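Local coordinates for 4-hydroxybenzoyl-CoA thioesterase (Staphylococcus aureus, PDB 6FDG), which probably hydrolyses the thioester of DHNA-CoA in the vitamin K2 (menaquinone) pathway, at residues G19-G24 and K66-P71. Sequence-based numbering, arbitrary orientation.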
ATOM      1  N   GLY A  19      11.971   7.232   7.978  1.00 27.35           N
ATOM      2  CA  GLY A  19      11.122   7.544   9.089  1.00 26.90           C
ATOM      3  C   GLY A  19      10.072   8.601   8.862  1.00 24.40           C
ATOM      4  O   GLY A  19       9.285   9.039   9.765  1.00 27.36           O
ATOM      5  N   VAL A  20       9.864   8.911   7.579  1.00 20.58           N
ATOM      6  CA  VAL A  20       8.880   9.916   7.182  1.00 19.39           C
ATOM      7  C   VAL A  20       7.700   9.123   6.477  1.00 18.46           C
ATOM      8  O   VAL A  20       7.870   7.992   6.108  1.00 18.80           O
ATOM      9  CB  VAL A  20       9.430  10.955   6.244  1.00 21.19           C
ATOM     10  CG1 VAL A  20      10.658  11.703   6.844  1.00 24.26           C
ATOM     11  CG2 VAL A  20       9.797  10.480   4.900  1.00 22.53           C
ATOM     12  N   ILE A  21       6.623   9.817   6.334  1.00 16.67           N
ATOM     13  CA  ILE A  21       5.497   9.318   5.544  1.00 16.98           C
ATOM     14  C   ILE A  21       5.931   9.235   4.091  1.00 15.80           C
ATOM     15  O   ILE A  21       6.330  10.184   3.500  1.00 16.07           O
ATOM     16  CB  ILE A  21       4.235  10.136   5.713  1.00 16.27           C
ATOM     17  CG1 ILE A  21       3.838  10.226   7.207  1.00 20.70           C
ATOM     18  CG2 ILE A  21       3.111   9.608   4.832  1.00 17.09           C
ATOM     19  CD1 ILE A  21       3.655   9.062   7.901  1.00 21.71           C
ATOM     20  N   TYR A  22       5.829   8.000   3.508  1.00 15.31           N
ATOM     21  CA  TYR A  22       6.229   7.762   2.109  1.00 14.75           C
ATOM     22  C   TYR A  22       5.474   8.687   1.199  1.00 15.17           C
ATOM     23  O   TYR A  22       4.231   8.808   1.322  1.00 14.97           O
ATOM     24  CB  TYR A  22       6.002   6.305   1.786  1.00 15.96           C
ATOM     25  CG  TYR A  22       6.344   5.949   0.350  1.00 15.79           C
ATOM     26  CD1 TYR A  22       7.662   6.005  -0.094  1.00 16.74           C
ATOM     27  CD2 TYR A  22       5.331   5.597  -0.585  1.00 16.26           C
ATOM     28  CE1 TYR A  22       8.003   5.750  -1.445  1.00 17.45           C
ATOM     29  CE2 TYR A  22       5.687   5.261  -1.901  1.00 17.61           C
ATOM     30  CZ  TYR A  22       6.987   5.427  -2.276  1.00 16.61           C
ATOM     31  OH  TYR A  22       7.314   5.079  -3.616  1.00 18.76           O
ATOM     32  N   HIS A  23       6.128   9.320   0.236  1.00 14.45           N
ATOM     33  CA  HIS A  23       5.546  10.355  -0.561  1.00 15.68           C
ATOM     34  C   HIS A  23       4.349   9.811  -1.368  1.00 15.36           C
ATOM     35  O   HIS A  23       3.403  10.546  -1.653  1.00 16.28           O
ATOM     36  CB  HIS A  23       6.583  11.023  -1.517  1.00 16.09           C
ATOM     37  CG  HIS A  23       7.054  10.167  -2.643  1.00 16.63           C
ATOM     38  ND1 HIS A  23       8.003   9.206  -2.517  1.00 18.11           N
ATOM     39  CD2 HIS A  23       6.728  10.170  -3.956  1.00 16.51           C
ATOM     40  CE1 HIS A  23       8.226   8.638  -3.729  1.00 18.54           C
ATOM     41  NE2 HIS A  23       7.463   9.208  -4.600  1.00 18.82           N
ATOM     42  N   GLY A  24       4.383   8.538  -1.743  1.00 14.54           N
ATOM     43  CA  GLY A  24       3.256   7.938  -2.485  1.00 15.24           C
ATOM     44  C   GLY A  24       2.030   7.771  -1.690  1.00 16.67           C
ATOM     45  O   GLY A  24       0.974   7.494  -2.332  1.00 18.28           O
ATOM     46  N   LYS A  66       7.451  20.225   3.826  1.00 19.91           N
ATOM     47  CA  LYS A  66       8.097  19.688   5.005  1.00 22.30           C
ATOM     48  C   LYS A  66       7.850  18.224   5.046  1.00 23.99           C
ATOM     49  O   LYS A  66       6.692  17.787   4.833  1.00 24.74           O
ATOM     50  CB  LYS A  66       7.531  20.322   6.333  1.00 23.22           C
ATOM     51  CG  LYS A  66       7.755  21.794   6.456  1.00 29.97           C
ATOM     52  CD  LYS A  66       7.349  22.223   7.861  1.00 34.24           C
ATOM     53  CE  LYS A  66       8.286  23.253   8.484  1.00 53.79           C
ATOM     54  NZ  LYS A  66       7.963  24.577   7.914  1.00 53.50           N
ATOM     55  N   SER A  67       8.799  17.400   5.420  1.00 24.01           N
ATOM     56  CA  SER A  67       8.552  16.009   5.768  1.00 23.50           C
ATOM     57  C   SER A  67       7.578  15.832   6.896  1.00 24.17           C
ATOM     58  O   SER A  67       7.515  16.737   7.855  1.00 26.36           O
ATOM     59  CB  SER A  67       9.879  15.185   5.946  1.00 28.67           C
ATOM     60  OG  SER A  67      10.523  15.090   4.703  1.00 33.33           O
ATOM     61  N   ILE A  68       6.772  14.812   6.937  1.00 22.47           N
ATOM     62  CA  ILE A  68       5.907  14.427   8.051  1.00 21.38           C
ATOM     63  C   ILE A  68       6.528  13.202   8.692  1.00 24.34           C
ATOM     64  O   ILE A  68       6.690  12.117   8.043  1.00 19.90           O
ATOM     65  CB  ILE A  68       4.414  14.261   7.608  1.00 22.78           C
ATOM     66  CG1 ILE A  68       3.930  15.598   6.996  1.00 23.22           C
ATOM     67  CG2 ILE A  68       3.525  13.791   8.685  1.00 24.87           C
ATOM     68  CD1 ILE A  68       2.541  15.569   6.385  1.00 20.82           C
ATOM     69  N   PHE A  69       7.077  13.407   9.937  1.00 27.06           N
ATOM     70  CA  PHE A  69       7.707  12.312  10.683  1.00 26.34           C
ATOM     71  C   PHE A  69       6.655  11.656  11.518  1.00 26.90           C
ATOM     72  O   PHE A  69       5.857  12.280  12.208  1.00 26.01           O
ATOM     73  CB  PHE A  69       8.785  12.852  11.555  1.00 26.22           C
ATOM     74  CG  PHE A  69      10.026  13.363  10.781  1.00 29.82           C
ATOM     75  CD1 PHE A  69      10.038  14.657  10.340  1.00 28.90           C
ATOM     76  CD2 PHE A  69      11.098  12.533  10.568  1.00 33.50           C
ATOM     77  CE1 PHE A  69      11.124  15.145   9.637  1.00 35.12           C
ATOM     78  CE2 PHE A  69      12.257  13.002   9.896  1.00 33.90           C
ATOM     79  CZ  PHE A  69      12.214  14.309   9.407  1.00 38.13           C
ATOM     80  N   TYR A  70       6.547  10.338  11.440  1.00 31.14           N
ATOM     81  CA  TYR A  70       5.654   9.553  12.230  1.00 25.28           C
ATOM     82  C   TYR A  70       6.200   9.509  13.813  1.00 24.16           C
ATOM     83  O   TYR A  70       7.411   9.458  13.993  1.00 31.04           O
ATOM     84  CB  TYR A  70       5.727   8.129  11.694  1.00 33.92           C
ATOM     85  CG  TYR A  70       4.980   7.176  12.574  1.00 24.89           C
ATOM     86  CD1 TYR A  70       3.642   6.976  12.453  1.00 27.16           C
ATOM     87  CD2 TYR A  70       5.629   6.566  13.700  1.00 30.39           C
ATOM     88  CE1 TYR A  70       2.939   6.201  13.338  1.00 27.52           C
ATOM     89  CE2 TYR A  70       4.934   5.749  14.554  1.00 26.03           C
ATOM     90  CZ  TYR A  70       3.558   5.519  14.253  1.00 28.62           C
ATOM     91  OH  TYR A  70       2.900   4.761  15.146  1.00 29.87           O
ATOM     92  N   PRO A  71       5.319   9.485  14.747  1.00 23.18           N
ATOM     93  CA  PRO A  71       3.896   9.631  14.739  1.00 23.27           C
ATOM     94  C   PRO A  71       3.460  11.107  14.395  1.00 25.03           C
ATOM     95  O   PRO A  71       4.234  12.080  14.655  1.00 25.82           O
ATOM     96  CB  PRO A  71       3.440   9.189  16.096  1.00 32.01           C
ATOM     97  CG  PRO A  71       4.557   9.631  16.937  1.00 29.86           C
ATOM     98  CD  PRO A  71       5.828   9.463  16.149  1.00 29.04           C
TER
HETATM   99  O   HOH W   1       6.670  12.786   4.375  1.00 18.73           O
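Val20 and Phe69 form a single antiparallel bridge, a non-hydrogen-bonded pair joining two loops of the hotdog fold: the one that leads from strand 2-9 into helix 26-41 and the one between strands 57-64 and 73-83. The firm backbone bond runs from Ile21 N to Ile68 O (2.9 Å). That same carbonyl oxygen also receives a CA-H...O contact from Val20 CA at 3.2 Å. Beyond Val20, the bond from Tyr70 N to Gly19 O is weak, at 3.5 Å. Past Ile21, a water carries the pairing on, donating to Ile21 O (2.8 Å) and accepting from Ile68 N (3.3 Å).

With CG1 anti to its carbonyl carbon and beside the backbone N (chi1 -57°), Val20 places this methyl over one face of the Phe69 ring, displaced toward its rim; the CH-pi contact measures 3.9 Å from CG1 to the ring centroid and lies 21° off the normal. The same methyl also rests on Ser67 CB, and Phe117 of the second subunit packs against Val20, Ser67 and Phe69, making this patch part of a subunit interface. The isoleucine side chains both pack on Tyr26 and Trp29 of helix 26-41, so both loops lie against that helix. The Tyr70 ring meets Tyr12 edge-to-face, while its CB is approached more loosely by Ile21 CD1, at 4.4 Å. The isoleucines themselves meet separately from the Val20 patch, crossing obliquely, with Ile21 CG1 lying 3.9 Å from Ile68 CG2.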